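PDB 1ZBM: 1,4-dihydroxy-6-naphtoate synthase from Archaeoglobus fulgidus, which probably converts cyclic dehypoxanthine futalosine into 1,4-dihydroxy-6-naphthoate, a step in making menaquinone. Local coordinates for residues 25-30 against 208-213; 217-222 against 233-238. All blocks are in the same frame, centred on the assembly; numbering follows the deposited sequence.

Contact 1 of 2, residues 25-30 against 208-213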
loop_
_atom_site.group_PDB
_atom_site.type_symbol
_atom_site.label_atom_id
_atom_site.label_comp_id
_atom_site.label_asym_id
_atom_site.label_seq_id
_atom_site.Cartn_x
_atom_site.Cartn_y
_atom_site.Cartn_z
HETATM N N MSE A 25 -9.516 -2.706 -7.172
HETATM C CA MSE A 25 -9.185 -1.542 -7.984
HETATM C C MSE A 25 -8.900 -1.909 -9.448
HETATM O O MSE A 25 -9.369 -1.232 -10.375
HETATM C CB MSE A 25 -7.965 -0.844 -7.371
HETATM C CG MSE A 25 -7.544 0.448 -8.040
HETATM SE SE MSE A 25 -5.793 1.042 -7.378
HETATM C CE MSE A 25 -6.148 0.874 -5.469
ATOM N N PHE A 26 -8.157 -2.994 -9.661
ATOM C CA PHE A 26 -7.802 -3.428 -11.022
ATOM C C PHE A 26 -8.778 -4.368 -11.726
ATOM O O PHE A 26 -8.552 -4.728 -12.880
ATOM C CB PHE A 26 -6.426 -4.101 -11.039
ATOM C CG PHE A 26 -5.274 -3.143 -10.970
ATOM C CD1 PHE A 26 -4.721 -2.792 -9.751
ATOM C CD2 PHE A 26 -4.714 -2.627 -12.131
ATOM C CE1 PHE A 26 -3.617 -1.942 -9.687
ATOM C CE2 PHE A 26 -3.612 -1.774 -12.084
ATOM C CZ PHE A 26 -3.061 -1.435 -10.861
ATOM N N TYR A 27 -9.852 -4.761 -11.044
ATOM C CA TYR A 27 -10.830 -5.671 -11.634
ATOM C C TYR A 27 -11.291 -5.296 -13.041
ATOM O O TYR A 27 -11.235 -6.118 -13.954
ATOM C CB TYR A 27 -12.059 -5.805 -10.731
ATOM C CG TYR A 27 -13.200 -6.514 -11.415
ATOM C CD1 TYR A 27 -14.229 -5.797 -12.028
ATOM C CD2 TYR A 27 -13.209 -7.905 -11.526
ATOM C CE1 TYR A 27 -15.233 -6.450 -12.736
ATOM C CE2 TYR A 27 -14.206 -8.561 -12.232
ATOM C CZ TYR A 27 -15.213 -7.831 -12.834
ATOM O OH TYR A 27 -16.198 -8.495 -13.530
ATOM N N ALA A 28 -11.758 -4.066 -13.214
ATOM C CA ALA A 28 -12.242 -3.623 -14.515
ATOM C C ALA A 28 -11.180 -3.766 -15.602
ATOM O O ALA A 28 -11.486 -4.147 -16.736
ATOM C CB ALA A 28 -12.712 -2.164 -14.437
HETATM N N MSE A 29 -9.934 -3.458 -15.255
HETATM C CA MSE A 29 -8.846 -3.537 -16.221
HETATM C C MSE A 29 -8.429 -4.978 -16.512
HETATM O O MSE A 29 -8.162 -5.329 -17.660
HETATM C CB MSE A 29 -7.642 -2.735 -15.727
HETATM C CG MSE A 29 -6.602 -2.450 -16.803
HETATM SE SE MSE A 29 -5.063 -1.466 -16.115
HETATM C CE MSE A 29 -5.823 0.321 -16.113
ATOM N N THR A 30 -8.385 -5.808 -15.476
ATOM C CA THR A 30 -8.001 -7.202 -15.633
ATOM C C THR A 30 -9.069 -8.047 -16.348
ATOM O O THR A 30 -8.819 -9.203 -16.702
ATOM C CB THR A 30 -7.685 -7.848 -14.267
ATOM O OG1 THR A 30 -8.768 -7.610 -13.359
ATOM C CG2 THR A 30 -6.402 -7.269 -13.683
ATOM N N ILE A 208 -10.899 2.180 -11.398
ATOM C CA ILE A 208 -11.203 2.530 -10.005
ATOM C C ILE A 208 -12.675 2.943 -9.863
ATOM O O ILE A 208 -13.398 2.455 -8.984
ATOM C CB ILE A 208 -10.305 3.704 -9.540
ATOM C CG1 ILE A 208 -8.832 3.296 -9.619
ATOM C CG2 ILE A 208 -10.683 4.131 -8.124
ATOM C CD1 ILE A 208 -7.865 4.466 -9.549
ATOM N N ALA A 209 -13.106 3.850 -10.735
ATOM C CA ALA A 209 -14.483 4.320 -10.720
ATOM C C ALA A 209 -15.428 3.141 -10.932
ATOM O O ALA A 209 -16.494 3.071 -10.316
ATOM C CB ALA A 209 -14.695 5.376 -11.808
ATOM N N PHE A 210 -15.037 2.209 -11.794
ATOM C CA PHE A 210 -15.873 1.038 -12.060
ATOM C C PHE A 210 -16.063 0.214 -10.783
ATOM O O PHE A 210 -17.157 -0.282 -10.515
ATOM C CB PHE A 210 -15.243 0.141 -13.133
ATOM C CG PHE A 210 -16.057 -1.094 -13.437
ATOM C CD1 PHE A 210 -16.949 -1.112 -14.509
ATOM C CD2 PHE A 210 -15.961 -2.225 -12.620
ATOM C CE1 PHE A 210 -17.742 -2.234 -14.764
ATOM C CE2 PHE A 210 -16.747 -3.355 -12.859
ATOM C CZ PHE A 210 -17.641 -3.360 -13.935
ATOM N N ALA A 211 -14.993 0.064 -10.007
ATOM C CA ALA A 211 -15.050 -0.706 -8.776
ATOM C C ALA A 211 -16.033 -0.129 -7.757
ATOM O O ALA A 211 -16.776 -0.871 -7.108
ATOM C CB ALA A 211 -13.655 -0.823 -8.161
ATOM N N ILE A 212 -16.043 1.190 -7.616
ATOM C CA ILE A 212 -16.943 1.856 -6.674
ATOM C C ILE A 212 -18.419 1.722 -7.061
ATOM O O ILE A 212 -19.278 1.577 -6.193
ATOM C CB ILE A 212 -16.594 3.364 -6.549
ATOM C CG1 ILE A 212 -15.184 3.510 -5.970
ATOM C CG2 ILE A 212 -17.603 4.070 -5.651
ATOM C CD1 ILE A 212 -15.014 2.863 -4.613
ATOM N N GLU A 213 -18.700 1.782 -8.362
ATOM C CA GLU A 213 -20.060 1.670 -8.886
ATOM C C GLU A 213 -20.522 0.228 -8.961
ATOM O O GLU A 213 -21.705 -0.046 -9.143
ATOM C CB GLU A 213 -20.131 2.297 -10.276
ATOM C CG GLU A 213 -19.810 3.788 -10.290
ATOM C CD GLU A 213 -19.682 4.347 -11.693
ATOM O OE1 GLU A 213 -20.580 4.097 -12.540
ATOM O OE2 GLU A 213 -18.684 5.064 -11.951
#
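Met25, a selenomethionine, meets Ile208 across the contact, and the residue just before Ile208 supplies a doubly gripped polar atom. Ser207 OG is hydrogen-bonded to both Met25 O and Met29 N, where the first helix is kinked. Met25 lies alongside Ile208, the two side chains pointing the same way. Its CG is 3.5 Å from Ile208 CG1, so the chain carbons make the touch. No hydrogen bond links the two segments directly.

Further along, Phe210 comes in at the Tyr27 ring edge, near the ring plane, with CE2 leading. Its CE2 lies 3.4 Å from Tyr27 CE1 and 3.6 Å from Tyr27 CD1. The ring planes are turned 31° from each other and the centroids are 5.8 Å apart. Tyr27 OH is hydrogen-bonded to Glu217 OE2. This bond probably holds the far end of the ring in place.

Ala28 packs against the base of Phe210. Its CB is 3.7 Å from Phe210 CG and equally near CB and CD2 of that residue. With CG of Phe210 opposite its own backbone N (chi1 179°), the ring extends toward helix 20-30 and touches both Tyr27 and Ala28.

The helix axes come within 7.2 Å and cross at 111°. This close approach is consistent with the small Ala28 facing Phe210. Helix 215-222 packs on the Tyr27 end through Ala218 and Tyr221. Thr246 of helix 244-247 touches Met25 and Ile208 at the other end.

Contact 2 of 2, residues 217-222 against 233-238; sequences EAIEYA and RAKRFA
No ring or other flat group takes part where Ile219 meets Ala234 and Lys235; the contact is made by aliphatic side chains. Ile219 does the reaching, and its CG1-CD1 branch runs toward helix 231-241. The tip, CD1, meets Ala234 CB at 3.4 Å, shorter than two methyl groups normally approach. One carbon back, CG1 lies 3.8 Å from Lys235 CG and 3.9 Å from Lys235 CA. The isoleucine and lysine side chains cross at about a right angle.

The first torsion of Ile219 (chi1 -137°) is well off a staggered position. This is consistent with some strain in bringing the branch against the second helix. Trimming Ile219 to an alanine removes the CG1-CD1 branch, which would probably open a gap beside Ala234 and leave CG of Lys235 without its apolar neighbour.

Lys235 divides its work. CG packs on Ile219, while the end of the chain leads away and NZ forms salt bridges with Glu232 and Asp216. Asp216 lies on helix 215-222, so this lysine joins the two helices by charge as well as by packing. Glu220 OE2 adds a second link, a salt bridge to Arg231 NH1. The chemistry thus implies a small apolar centre without direct hydrogen bonds, with ionic links between the same helices beside it.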
loop_
_atom_site.group_PDB
_atom_site.type_symbol
_atom_site.label_atom_id
_atom_site.label_comp_id
_atom_site.label_asym_id
_atom_site.label_seq_id
_atom_site.Cartn_x
_atom_site.Cartn_y
_atom_site.Cartn_z
ATOM N N GLU A 217 -19.482 -6.757 -7.706
ATOM C CA GLU A 217 -18.886 -7.444 -8.829
ATOM C C GLU A 217 -17.357 -7.440 -8.691
ATOM O O GLU A 217 -16.719 -8.495 -8.707
ATOM C CB GLU A 217 -19.292 -6.770 -10.137
ATOM C CG GLU A 217 -18.949 -7.585 -11.372
ATOM C CD GLU A 217 -19.117 -6.797 -12.652
ATOM O OE1 GLU A 217 -20.070 -5.996 -12.734
ATOM O OE2 GLU A 217 -18.305 -6.992 -13.585
ATOM N N ALA A 218 -16.770 -6.255 -8.548
ATOM C CA ALA A 218 -15.320 -6.141 -8.414
ATOM C C ALA A 218 -14.774 -6.911 -7.206
ATOM O O ALA A 218 -13.712 -7.528 -7.281
ATOM C CB ALA A 218 -14.915 -4.671 -8.329
ATOM N N ILE A 219 -15.507 -6.885 -6.100
ATOM C CA ILE A 219 -15.084 -7.571 -4.889
ATOM C C ILE A 219 -15.141 -9.088 -5.052
ATOM O O ILE A 219 -14.386 -9.822 -4.415
ATOM C CB ILE A 219 -15.978 -7.154 -3.698
ATOM C CG1 ILE A 219 -15.120 -6.905 -2.455
ATOM C CG2 ILE A 219 -17.046 -8.224 -3.424
ATOM C CD1 ILE A 219 -14.364 -8.097 -1.972
ATOM N N GLU A 220 -16.043 -9.560 -5.907
ATOM C CA GLU A 220 -16.206 -10.993 -6.144
ATOM C C GLU A 220 -14.902 -11.622 -6.624
ATOM O O GLU A 220 -14.461 -12.642 -6.100
ATOM C CB GLU A 220 -17.295 -11.237 -7.189
ATOM C CG GLU A 220 -17.673 -12.704 -7.348
ATOM C CD GLU A 220 -18.240 -13.285 -6.069
ATOM O OE1 GLU A 220 -19.176 -12.672 -5.494
ATOM O OE2 GLU A 220 -17.752 -14.356 -5.626
ATOM N N TYR A 221 -14.299 -11.016 -7.637
ATOM C CA TYR A 221 -13.045 -11.522 -8.166
ATOM C C TYR A 221 -11.927 -11.313 -7.139
ATOM O O TYR A 221 -11.085 -12.186 -6.937
ATOM C CB TYR A 221 -12.694 -10.792 -9.457
ATOM C CG TYR A 221 -11.308 -11.096 -9.968
ATOM C CD1 TYR A 221 -11.021 -12.317 -10.578
ATOM C CD2 TYR A 221 -10.275 -10.172 -9.820
ATOM C CE1 TYR A 221 -9.739 -12.615 -11.032
ATOM C CE2 TYR A 221 -8.986 -10.454 -10.269
ATOM C CZ TYR A 221 -8.724 -11.677 -10.873
ATOM O OH TYR A 221 -7.457 -11.978 -11.314
ATOM N N ALA A 222 -11.936 -10.154 -6.489
ATOM C CA ALA A 222 -10.926 -9.804 -5.501
ATOM C C ALA A 222 -10.828 -10.819 -4.384
ATOM O O ALA A 222 -9.792 -10.937 -3.724
ATOM C CB ALA A 222 -11.227 -8.427 -4.914
ATOM N N ARG A 233 -16.445 -7.803 5.027
ATOM C CA ARG A 233 -15.189 -7.338 5.588
ATOM C C ARG A 233 -14.222 -6.963 4.463
ATOM O O ARG A 233 -13.468 -5.995 4.573
ATOM C CB ARG A 233 -14.588 -8.441 6.457
ATOM C CG ARG A 233 -13.894 -7.936 7.696
ATOM C CD ARG A 233 -14.663 -8.336 8.940
ATOM N NE ARG A 233 -13.740 -8.809 9.968
ATOM C CZ ARG A 233 -14.109 -9.368 11.111
ATOM N NH1 ARG A 233 -15.401 -9.531 11.388
ATOM N NH2 ARG A 233 -13.184 -9.768 11.969
ATOM N N ALA A 234 -14.250 -7.731 3.379
ATOM C CA ALA A 234 -13.377 -7.460 2.242
ATOM C C ALA A 234 -13.784 -6.161 1.533
ATOM O O ALA A 234 -12.928 -5.359 1.150
ATOM C CB ALA A 234 -13.407 -8.626 1.265
ATOM N N LYS A 235 -15.087 -5.956 1.359
ATOM C CA LYS A 235 -15.579 -4.747 0.708
ATOM C C LYS A 235 -15.143 -3.546 1.538
ATOM O O LYS A 235 -14.657 -2.542 1.009
ATOM C CB LYS A 235 -17.108 -4.766 0.609
ATOM C CG LYS A 235 -17.659 -4.624 -0.804
ATOM C CD LYS A 235 -19.180 -4.606 -0.801
ATOM C CE LYS A 235 -19.748 -5.881 -0.199
ATOM N NZ LYS A 235 -21.236 -5.845 -0.075
ATOM N N ARG A 236 -15.317 -3.662 2.850
ATOM C CA ARG A 236 -14.949 -2.599 3.781
ATOM C C ARG A 236 -13.461 -2.264 3.656
ATOM O O ARG A 236 -13.091 -1.094 3.614
ATOM C CB ARG A 236 -15.284 -3.038 5.212
ATOM C CG ARG A 236 -14.876 -2.067 6.314
ATOM C CD ARG A 236 -15.152 -2.697 7.686
ATOM N NE ARG A 236 -14.217 -2.240 8.716
ATOM C CZ ARG A 236 -13.960 -2.908 9.838
ATOM N NH1 ARG A 236 -13.095 -2.422 10.719
ATOM N NH2 ARG A 236 -14.566 -4.066 10.077
ATOM N N PHE A 237 -12.617 -3.294 3.586
ATOM C CA PHE A 237 -11.173 -3.098 3.465
ATOM C C PHE A 237 -10.809 -2.425 2.149
ATOM O O PHE A 237 -10.041 -1.458 2.115
ATOM C CB PHE A 237 -10.430 -4.440 3.551
ATOM C CG PHE A 237 -8.930 -4.306 3.488
ATOM C CD1 PHE A 237 -8.227 -3.735 4.548
ATOM C CD2 PHE A 237 -8.223 -4.748 2.372
ATOM C CE1 PHE A 237 -6.848 -3.603 4.499
ATOM C CE2 PHE A 237 -6.844 -4.619 2.310
ATOM C CZ PHE A 237 -6.152 -4.046 3.380
ATOM N N ALA A 238 -11.355 -2.951 1.063
ATOM C CA ALA A 238 -11.081 -2.397 -0.252
ATOM C C ALA A 238 -11.559 -0.951 -0.334
ATOM O O ALA A 238 -10.849 -0.095 -0.850
ATOM C CB ALA A 238 -11.760 -3.238 -1.326
#

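How the contacts relate
The contacts follow in series along the chain: contact 1 closes at helix 194-213 before contact 2 opens on helix 215-222, the next helix. Their centres are 11 Å apart, on the same side of the chain's centre. Helix 215-222 connects them, since it packs on helix 20-30 and on helix 231-241. Phe210 CZ lies 3.7 Å from Glu217 OE2. Helices 20-30 and 231-241 also touch directly, Phe24 on Ala238. Contact 1 is long-range, bringing an early helix to a late one, whereas contact 2 joins near neighbours in sequence. Together they tie helix 20-30 into a cluster of late helices, in a protein that probably shares the fold of the periplasmic binding proteins.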